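Local coordinates for Alr4995 protein (Nostoc sp., PDB 6LRF) that acts as a bifunctional arginine dihydrolase and ornithine cyclodeaminase, probably turning arginine into ornithine and then ornithine into proline, at residues Gly489-Val499 and Leu624-Ser635; Leu520-Val528 and Val595-Leu606. All coordinates share one frame; numbering follows the deposited sequence.

Contact 1: residues Gly489-Val499 and Leu624-Ser635; sequences GKVVVTAGPVV and LEGAEMILMLSS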
loop_
_atom_site.group_PDB
_atom_site.type_symbol
_atom_site.label_atom_id
_atom_site.label_comp_id
_atom_site.label_asym_id
_atom_site.label_seq_id
_atom_site.Cartn_x
_atom_site.Cartn_y
_atom_site.Cartn_z
ATOM N N GLY B 489 32.113 0.780 20.645
ATOM C CA GLY B 489 32.008 0.829 19.190
ATOM C C GLY B 489 31.328 2.070 18.629
ATOM O O GLY B 489 31.017 2.997 19.357
ATOM N N LYS B 490 31.107 2.105 17.323
ATOM C CA LYS B 490 30.550 3.303 16.713
ATOM C C LYS B 490 29.188 3.019 16.082
ATOM O O LYS B 490 29.029 2.097 15.283
ATOM C CB LYS B 490 31.518 3.869 15.676
ATOM C CG LYS B 490 31.100 5.202 15.080
ATOM C CD LYS B 490 32.044 5.613 13.936
ATOM C CE LYS B 490 31.933 7.102 13.614
ATOM N NZ LYS B 490 32.988 7.568 12.659
ATOM N N VAL B 491 28.193 3.806 16.462
ATOM C CA VAL B 491 26.858 3.649 15.899
ATOM C C VAL B 491 26.506 4.930 15.146
ATOM O O VAL B 491 26.682 6.030 15.667
ATOM C CB VAL B 491 25.808 3.344 16.990
ATOM C CG1 VAL B 491 24.397 3.368 16.415
ATOM C CG2 VAL B 491 26.106 1.987 17.665
ATOM N N VAL B 492 26.052 4.785 13.905
ATOM C CA VAL B 492 25.723 5.944 13.089
ATOM C C VAL B 492 24.227 5.902 12.818
ATOM O O VAL B 492 23.667 4.840 12.549
ATOM C CB VAL B 492 26.517 5.966 11.767
ATOM C CG1 VAL B 492 26.072 7.129 10.887
ATOM C CG2 VAL B 492 28.005 6.075 12.053
ATOM N N VAL B 493 23.578 7.052 12.922
ATOM C CA VAL B 493 22.156 7.138 12.646
ATOM C C VAL B 493 21.918 8.041 11.446
ATOM O O VAL B 493 22.534 9.103 11.321
ATOM C CB VAL B 493 21.387 7.661 13.885
ATOM C CG1 VAL B 493 19.950 7.923 13.546
ATOM C CG2 VAL B 493 21.476 6.642 15.022
ATOM N N THR B 494 21.052 7.600 10.541
ATOM C CA THR B 494 20.515 8.472 9.503
ATOM C C THR B 494 19.054 8.703 9.861
ATOM O O THR B 494 18.393 7.806 10.375
ATOM C CB THR B 494 20.637 7.862 8.087
ATOM O OG1 THR B 494 19.720 6.767 7.961
ATOM C CG2 THR B 494 22.033 7.334 7.861
ATOM N N ALA B 495 18.533 9.896 9.632
ATOM C CA ALA B 495 17.167 10.144 10.075
ATOM C C ALA B 495 16.468 11.154 9.182
ATOM O O ALA B 495 17.086 12.113 8.755
ATOM C CB ALA B 495 17.169 10.624 11.527
ATOM N N GLY B 496 15.184 10.936 8.915
ATOM C CA GLY B 496 14.391 11.878 8.146
ATOM C C GLY B 496 13.263 12.459 8.981
ATOM O O GLY B 496 13.010 11.985 10.094
ATOM N N PRO B 497 12.566 13.477 8.447
ATOM C CA PRO B 497 11.533 14.243 9.177
ATOM C C PRO B 497 10.427 13.381 9.777
ATOM O O PRO B 497 9.890 13.734 10.820
ATOM C CB PRO B 497 10.953 15.172 8.104
ATOM C CG PRO B 497 12.003 15.290 7.097
ATOM C CD PRO B 497 12.732 13.969 7.070
ATOM N N VAL B 498 10.110 12.253 9.150
ATOM C CA VAL B 498 9.071 11.371 9.674
ATOM C C VAL B 498 9.399 10.899 11.096
ATOM O O VAL B 498 8.503 10.539 11.867
ATOM C CB VAL B 498 8.849 10.184 8.714
ATOM C CG1 VAL B 498 7.997 9.116 9.348
ATOM C CG2 VAL B 498 8.181 10.695 7.453
ATOM N N VAL B 499 10.674 10.947 11.469
ATOM C CA VAL B 499 11.048 10.689 12.856
ATOM C C VAL B 499 10.375 11.700 13.808
ATOM O O VAL B 499 9.847 11.333 14.861
ATOM C CB VAL B 499 12.574 10.750 13.058
ATOM C CG1 VAL B 499 12.931 10.635 14.556
ATOM C CG2 VAL B 499 13.269 9.659 12.245
ATOM N N LEU B 624 31.297 7.706 8.405
ATOM C CA LEU B 624 30.952 6.296 8.331
ATOM C C LEU B 624 32.139 5.381 8.685
ATOM O O LEU B 624 31.943 4.226 9.044
ATOM C CB LEU B 624 30.420 5.961 6.940
ATOM C CG LEU B 624 28.985 6.430 6.662
ATOM C CD1 LEU B 624 28.564 6.050 5.254
ATOM C CD2 LEU B 624 28.036 5.823 7.670
ATOM N N GLU B 625 33.363 5.895 8.595
ATOM C CA GLU B 625 34.557 5.095 8.900
ATOM C C GLU B 625 34.498 4.543 10.322
ATOM O O GLU B 625 34.226 5.288 11.263
ATOM C CB GLU B 625 35.825 5.934 8.724
ATOM C CG GLU B 625 36.120 6.300 7.271
ATOM C CD GLU B 625 37.348 7.197 7.102
ATOM O OE1 GLU B 625 37.988 7.564 8.118
ATOM O OE2 GLU B 625 37.669 7.532 5.938
ATOM N N GLY B 626 34.722 3.239 10.470
ATOM C CA GLY B 626 34.688 2.595 11.776
ATOM C C GLY B 626 33.318 2.199 12.308
ATOM O O GLY B 626 33.214 1.617 13.389
ATOM N N ALA B 627 32.260 2.517 11.566
ATOM C CA ALA B 627 30.896 2.190 12.006
ATOM C C ALA B 627 30.672 0.683 12.159
ATOM O O ALA B 627 31.040 -0.086 11.278
ATOM C CB ALA B 627 29.866 2.772 11.017
ATOM N N GLU B 628 30.057 0.274 13.272
ATOM C CA GLU B 628 29.694 -1.126 13.502
ATOM C C GLU B 628 28.211 -1.340 13.241
ATOM O O GLU B 628 27.759 -2.437 12.917
ATOM C CB GLU B 628 30.029 -1.542 14.931
ATOM C CG GLU B 628 31.524 -1.645 15.246
ATOM C CD GLU B 628 31.795 -2.178 16.661
ATOM O OE1 GLU B 628 30.969 -2.967 17.190
ATOM O OE2 GLU B 628 32.835 -1.801 17.249
HETATM N N MSE B 629 27.441 -0.272 13.392
HETATM C CA MSE B 629 26.032 -0.339 13.103
HETATM C C MSE B 629 25.561 0.963 12.519
HETATM O O MSE B 629 26.006 2.031 12.927
HETATM C CB MSE B 629 25.234 -0.667 14.362
HETATM C CG MSE B 629 23.725 -0.669 14.129
HETATM SE SE MSE B 629 22.705 -1.394 15.640
HETATM C CE MSE B 629 23.357 -3.220 15.542
ATOM N N ILE B 630 24.655 0.862 11.557
ATOM C CA ILE B 630 23.990 2.022 11.007
ATOM C C ILE B 630 22.497 1.832 11.226
ATOM O O ILE B 630 21.925 0.827 10.823
ATOM C CB ILE B 630 24.309 2.199 9.517
ATOM C CG1 ILE B 630 25.828 2.286 9.320
ATOM C CG2 ILE B 630 23.595 3.423 8.952
ATOM C CD1 ILE B 630 26.228 2.421 7.892
ATOM N N LEU B 631 21.892 2.790 11.919
ATOM C CA LEU B 631 20.466 2.813 12.188
ATOM C C LEU B 631 19.779 3.768 11.201
ATOM O O LEU B 631 19.980 4.983 11.246
ATOM C CB LEU B 631 20.224 3.256 13.630
ATOM C CG LEU B 631 18.916 2.885 14.307
ATOM C CD1 LEU B 631 18.739 1.377 14.274
ATOM C CD2 LEU B 631 18.948 3.383 15.754
HETATM N N MSE B 632 18.983 3.225 10.294
HETATM C CA MSE B 632 18.395 4.048 9.248
HETATM C C MSE B 632 16.918 4.294 9.545
HETATM O O MSE B 632 16.064 3.423 9.360
HETATM C CB MSE B 632 18.600 3.401 7.881
HETATM C CG MSE B 632 20.027 3.551 7.341
HETATM SE SE MSE B 632 20.481 2.225 5.960
HETATM C CE MSE B 632 20.249 0.595 6.995
ATOM N N LEU B 633 16.633 5.497 10.027
ATOM C CA LEU B 633 15.309 5.804 10.544
ATOM C C LEU B 633 14.536 6.645 9.529
ATOM O O LEU B 633 14.627 7.888 9.510
ATOM C CB LEU B 633 15.423 6.514 11.894
ATOM C CG LEU B 633 16.215 5.776 12.985
ATOM C CD1 LEU B 633 16.499 6.712 14.170
ATOM C CD2 LEU B 633 15.496 4.516 13.455
ATOM N N SER B 634 13.762 5.922 8.715
ATOM C CA SER B 634 13.028 6.409 7.537
ATOM C C SER B 634 13.615 7.663 6.901
ATOM O O SER B 634 13.022 8.738 6.967
ATOM C CB SER B 634 11.545 6.643 7.879
ATOM O OG SER B 634 11.382 7.608 8.893
ATOM N N SER B 635 14.778 7.511 6.271
ATOM C CA SER B 635 15.446 8.646 5.644
ATOM C C SER B 635 15.733 8.429 4.161
ATOM O O SER B 635 16.537 9.161 3.574
ATOM C CB SER B 635 16.747 8.973 6.391
ATOM O OG SER B 635 17.468 7.785 6.687
HETATM O O HOH W 1 11.181 11.178 6.587
#
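K490 meets the turn at E625-A627, near the N-terminal end of two parallel strands. Extended all the way, with CG anti to the backbone N (chi1 -174°), the lysine runs past the type II turn from L624 to A627 and puts NZ 2.9 Å from E625 O, in the carbonyl plane; NZ also bonds H623 O, just before the turn. A methionine in place of K490 would probably leave these two carbonyls without their charged donor and the turn less firmly held. K490 O in turn takes E628 N at 2.9 Å and, weakly, M629 N.

From V492 to G496 the bonding is regular: V492 N to M629 O, L631 N to V492 O, T494 N to L631 O, L633 N to T494 O and G496 N to L633 O (3.2 Å). These strands, 491-495 and 629-633, run at 16° to each other in the six-stranded parallel sheet of a Rossmann-like fold. With strand order 3-2-1-4-5-6, they are first and fourth in chain order and lie side by side at the centre, where the topology changes direction.

Apolar contacts lie on both faces. V493 packs CG1 against L633 CD1 at 3.7 Å and CG2 beside L631 CB, while on the opposite face, which also carries T494 and I630, V492 spreads CG1 to L624 CD2 (4.0 Å) and CG2 to A627 CB (3.9 Å).

Hydroxyls close the C-terminal end. T494 OG1 and S635 OG share a hydrogen bond of 2.8 Å, and S635 OG also bonds S639. Beyond them, a water accepts from V498 N and donates to S634 O.

Contact 2: residues Leu520-Val528 and Val595-Leu606; sequences LLGGNAIAV and VLAGSIRDDGPL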
loop_
_atom_site.group_PDB
_atom_site.type_symbol
_atom_site.label_atom_id
_atom_site.label_comp_id
_atom_site.label_asym_id
_atom_site.label_seq_id
_atom_site.Cartn_x
_atom_site.Cartn_y
_atom_site.Cartn_z
ATOM N N LEU B 520 25.363 11.580 13.380
ATOM C CA LEU B 520 24.033 11.750 12.828
ATOM C C LEU B 520 24.111 12.305 11.402
ATOM O O LEU B 520 24.707 13.353 11.154
ATOM C CB LEU B 520 23.217 12.680 13.714
ATOM C CG LEU B 520 21.811 12.974 13.226
ATOM C CD1 LEU B 520 21.036 11.694 13.215
ATOM C CD2 LEU B 520 21.156 13.989 14.166
ATOM N N LEU B 521 23.496 11.597 10.466
ATOM C CA LEU B 521 23.499 12.019 9.064
ATOM C C LEU B 521 22.068 12.244 8.604
ATOM O O LEU B 521 21.205 11.390 8.817
ATOM C CB LEU B 521 24.177 10.967 8.181
ATOM C CG LEU B 521 25.569 10.532 8.636
ATOM C CD1 LEU B 521 26.129 9.434 7.714
ATOM C CD2 LEU B 521 26.496 11.737 8.663
ATOM N N GLY B 522 21.805 13.391 7.990
ATOM C CA GLY B 522 20.472 13.652 7.489
ATOM C C GLY B 522 20.427 14.788 6.503
ATOM O O GLY B 522 21.442 15.160 5.916
ATOM N N GLY B 523 19.236 15.347 6.315
ATOM C CA GLY B 523 19.072 16.462 5.404
ATOM C C GLY B 523 18.673 17.737 6.129
ATOM O O GLY B 523 18.629 17.798 7.369
ATOM N N ASN B 524 18.373 18.756 5.336
ATOM C CA ASN B 524 17.928 20.046 5.842
ATOM C C ASN B 524 16.655 19.870 6.669
ATOM O O ASN B 524 16.523 20.408 7.765
ATOM C CB ASN B 524 17.676 21.003 4.672
ATOM C CG ASN B 524 17.543 22.451 5.113
ATOM O OD1 ASN B 524 18.502 23.047 5.630
ATOM N ND2 ASN B 524 16.365 23.038 4.879
ATOM N N ALA B 525 15.748 19.052 6.135
ATOM C CA ALA B 525 14.385 18.968 6.628
ATOM C C ALA B 525 14.278 18.399 8.051
ATOM O O ALA B 525 13.519 18.934 8.861
ATOM C CB ALA B 525 13.532 18.142 5.648
ATOM N N ILE B 526 15.028 17.349 8.377
ATOM C CA ILE B 526 14.920 16.787 9.722
ATOM C C ILE B 526 15.374 17.799 10.785
ATOM O O ILE B 526 14.785 17.891 11.849
ATOM C CB ILE B 526 15.720 15.482 9.899
ATOM C CG1 ILE B 526 15.638 15.046 11.369
ATOM C CG2 ILE B 526 17.185 15.666 9.511
ATOM C CD1 ILE B 526 15.296 13.619 11.549
ATOM N N ALA B 527 16.402 18.576 10.477
ATOM C CA ALA B 527 16.871 19.600 11.394
ATOM C C ALA B 527 15.838 20.707 11.561
ATOM O O ALA B 527 15.583 21.138 12.679
ATOM C CB ALA B 527 18.194 20.186 10.916
ATOM N N VAL B 528 15.238 21.179 10.467
ATOM C CA VAL B 528 14.242 22.240 10.622
ATOM C C VAL B 528 13.018 21.740 11.403
ATOM O O VAL B 528 12.519 22.439 12.272
ATOM C CB VAL B 528 13.756 22.824 9.277
ATOM C CG1 VAL B 528 12.716 23.915 9.528
ATOM C CG2 VAL B 528 14.922 23.406 8.476
ATOM N N VAL B 595 25.984 15.721 9.939
ATOM C CA VAL B 595 26.117 16.282 8.603
ATOM C C VAL B 595 24.731 16.382 7.997
ATOM O O VAL B 595 23.965 15.399 7.980
ATOM C CB VAL B 595 27.030 15.430 7.687
ATOM C CG1 VAL B 595 27.127 16.052 6.287
ATOM C CG2 VAL B 595 28.417 15.259 8.305
ATOM N N LEU B 596 24.391 17.574 7.527
ATOM C CA LEU B 596 23.150 17.765 6.795
ATOM C C LEU B 596 23.468 17.920 5.307
ATOM O O LEU B 596 24.034 18.923 4.891
ATOM C CB LEU B 596 22.393 18.983 7.324
ATOM C CG LEU B 596 22.171 19.000 8.845
ATOM C CD1 LEU B 596 21.481 20.275 9.277
ATOM C CD2 LEU B 596 21.365 17.797 9.304
ATOM N N ALA B 597 23.135 16.907 4.515
ATOM C CA ALA B 597 23.354 16.978 3.066
ATOM C C ALA B 597 22.195 17.684 2.424
ATOM O O ALA B 597 21.042 17.345 2.697
ATOM C CB ALA B 597 23.509 15.604 2.469
ATOM N N GLY B 598 22.485 18.651 1.564
ATOM C CA GLY B 598 21.430 19.396 0.903
ATOM C C GLY B 598 20.648 18.549 -0.087
ATOM O O GLY B 598 21.043 17.429 -0.407
ATOM N N SER B 599 19.542 19.099 -0.578
ATOM C CA SER B 599 18.768 18.480 -1.647
ATOM C C SER B 599 18.125 19.577 -2.496
ATOM O O SER B 599 18.087 20.746 -2.088
ATOM C CB SER B 599 17.711 17.532 -1.084
ATOM O OG SER B 599 16.539 18.232 -0.719
ATOM N N ILE B 600 17.631 19.201 -3.676
ATOM C CA ILE B 600 17.007 20.156 -4.599
ATOM C C ILE B 600 15.718 20.793 -4.007
ATOM O O ILE B 600 15.286 21.867 -4.434
ATOM C CB ILE B 600 16.706 19.453 -5.963
ATOM C CG1 ILE B 600 16.353 20.467 -7.065
ATOM C CG2 ILE B 600 15.647 18.373 -5.796
ATOM C CD1 ILE B 600 17.493 21.379 -7.427
ATOM N N ARG B 601 15.132 20.149 -2.998
ATOM C CA ARG B 601 13.907 20.650 -2.374
ATOM C C ARG B 601 14.116 21.524 -1.116
ATOM O O ARG B 601 13.143 22.010 -0.544
ATOM C CB ARG B 601 12.999 19.473 -1.993
ATOM C CG ARG B 601 13.438 18.807 -0.697
ATOM C CD ARG B 601 12.274 18.379 0.162
ATOM N NE ARG B 601 11.398 19.495 0.486
ATOM C CZ ARG B 601 10.301 19.375 1.221
ATOM N NH1 ARG B 601 9.968 18.179 1.710
ATOM N NH2 ARG B 601 9.546 20.441 1.464
ATOM N N ASP B 602 15.358 21.711 -0.677
ATOM C CA ASP B 602 15.636 22.421 0.582
ATOM C C ASP B 602 15.098 23.843 0.645
ATOM O O ASP B 602 15.319 24.644 -0.270
ATOM C CB ASP B 602 17.137 22.488 0.848
ATOM C CG ASP B 602 17.714 21.161 1.233
ATOM O OD1 ASP B 602 16.946 20.188 1.362
ATOM O OD2 ASP B 602 18.945 21.088 1.424
ATOM N N ASP B 603 14.407 24.146 1.745
ATOM C CA ASP B 603 14.013 25.518 2.073
ATOM C C ASP B 603 15.100 26.193 2.923
ATOM O O ASP B 603 15.604 25.609 3.882
ATOM C CB ASP B 603 12.670 25.546 2.817
ATOM C CG ASP B 603 11.534 24.901 2.019
ATOM O OD1 ASP B 603 11.174 25.441 0.939
ATOM O OD2 ASP B 603 10.993 23.861 2.480
ATOM N N GLY B 604 15.459 27.421 2.566
ATOM C CA GLY B 604 16.532 28.141 3.235
ATOM C C GLY B 604 17.786 28.181 2.380
ATOM O O GLY B 604 17.911 29.028 1.480
ATOM N N PRO B 605 18.721 27.255 2.638
ATOM C CA PRO B 605 18.672 26.245 3.707
ATOM C C PRO B 605 19.168 26.763 5.052
ATOM O O PRO B 605 19.430 27.963 5.201
ATOM C CB PRO B 605 19.611 25.154 3.190
ATOM C CG PRO B 605 20.673 25.934 2.447
ATOM C CD PRO B 605 19.940 27.126 1.814
ATOM N N LEU B 606 19.290 25.867 6.026
ATOM C CA LEU B 606 20.020 26.197 7.235
ATOM C C LEU B 606 21.463 26.460 6.836
ATOM O O LEU B 606 21.934 25.958 5.806
ATOM C CB LEU B 606 19.927 25.073 8.271
ATOM C CG LEU B 606 18.480 24.772 8.675
ATOM C CD1 LEU B 606 18.424 23.539 9.551
ATOM C CD2 LEU B 606 17.826 25.980 9.385
HETATM O O HOH W 2 18.459 18.186 2.511
HETATM O O HOH W 3 14.077 21.606 3.712
#
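The side-chain amide of N524, at the start of a helix, works like backbone toward the loop that holds the cis peptide before P605. The amide reaches D603-L606 because chi1 of -166° turns CG away from the backbone N: OD1 receives L606 N at 3.0 Å on a lone pair, and ND2 gives a weak bond to D603 O. T609 OG1 also bonds OD1, and a water links ND2 to D603 N.

Behind this, strands 520-523 and 595-597 pair in parallel through V595 N to L520 O, G522 N to V595 O and A597 N to G522 O (2.8 Å). L521 CD2 lies beside V595 CB, and A527 CB touches both L596 CD1 (3.7 Å) and L606 CD1 (3.6 Å).

G522 and G523, the latter the N-cap, join strand 519-523 to helix 524-536 of the Rossmann-like domain. One water accepts from N524 N at 2.9 Å and donates to A597 O and D602 OD1. S599 N bonds D602 OD2 and S599 OG bonds OD1, both from above the carboxylate plane. The first helical N-H is thus met by solvent, and the D602 carboxylate, held by its own loop, probably adds favourable charge at the positive helix end.

How the contacts relate
Contacts 1 and 2 are successive parts of one parallel sheet, their centres about 16 Å apart. Strands 491-495 and 519-523 are neighbours in it, joined by probable hydrogen bonds from L521 N to V493 O (2.8 Å) and from A495 N to L521 O (3.2 Å). Contact 1 thus spans the centre of the sheet, and contact 2 extends it to strand 594-597, an outermost strand within the chain. I526 CD1, on the helix of contact 2, packs 3.5 Å from A495 CB. Along the chain, 520-528 and 595-606 are nested inside the loop closed by contact 1. With no ligand bound, the sheet's relation to a cofactor remains an inference from the Rossmann family.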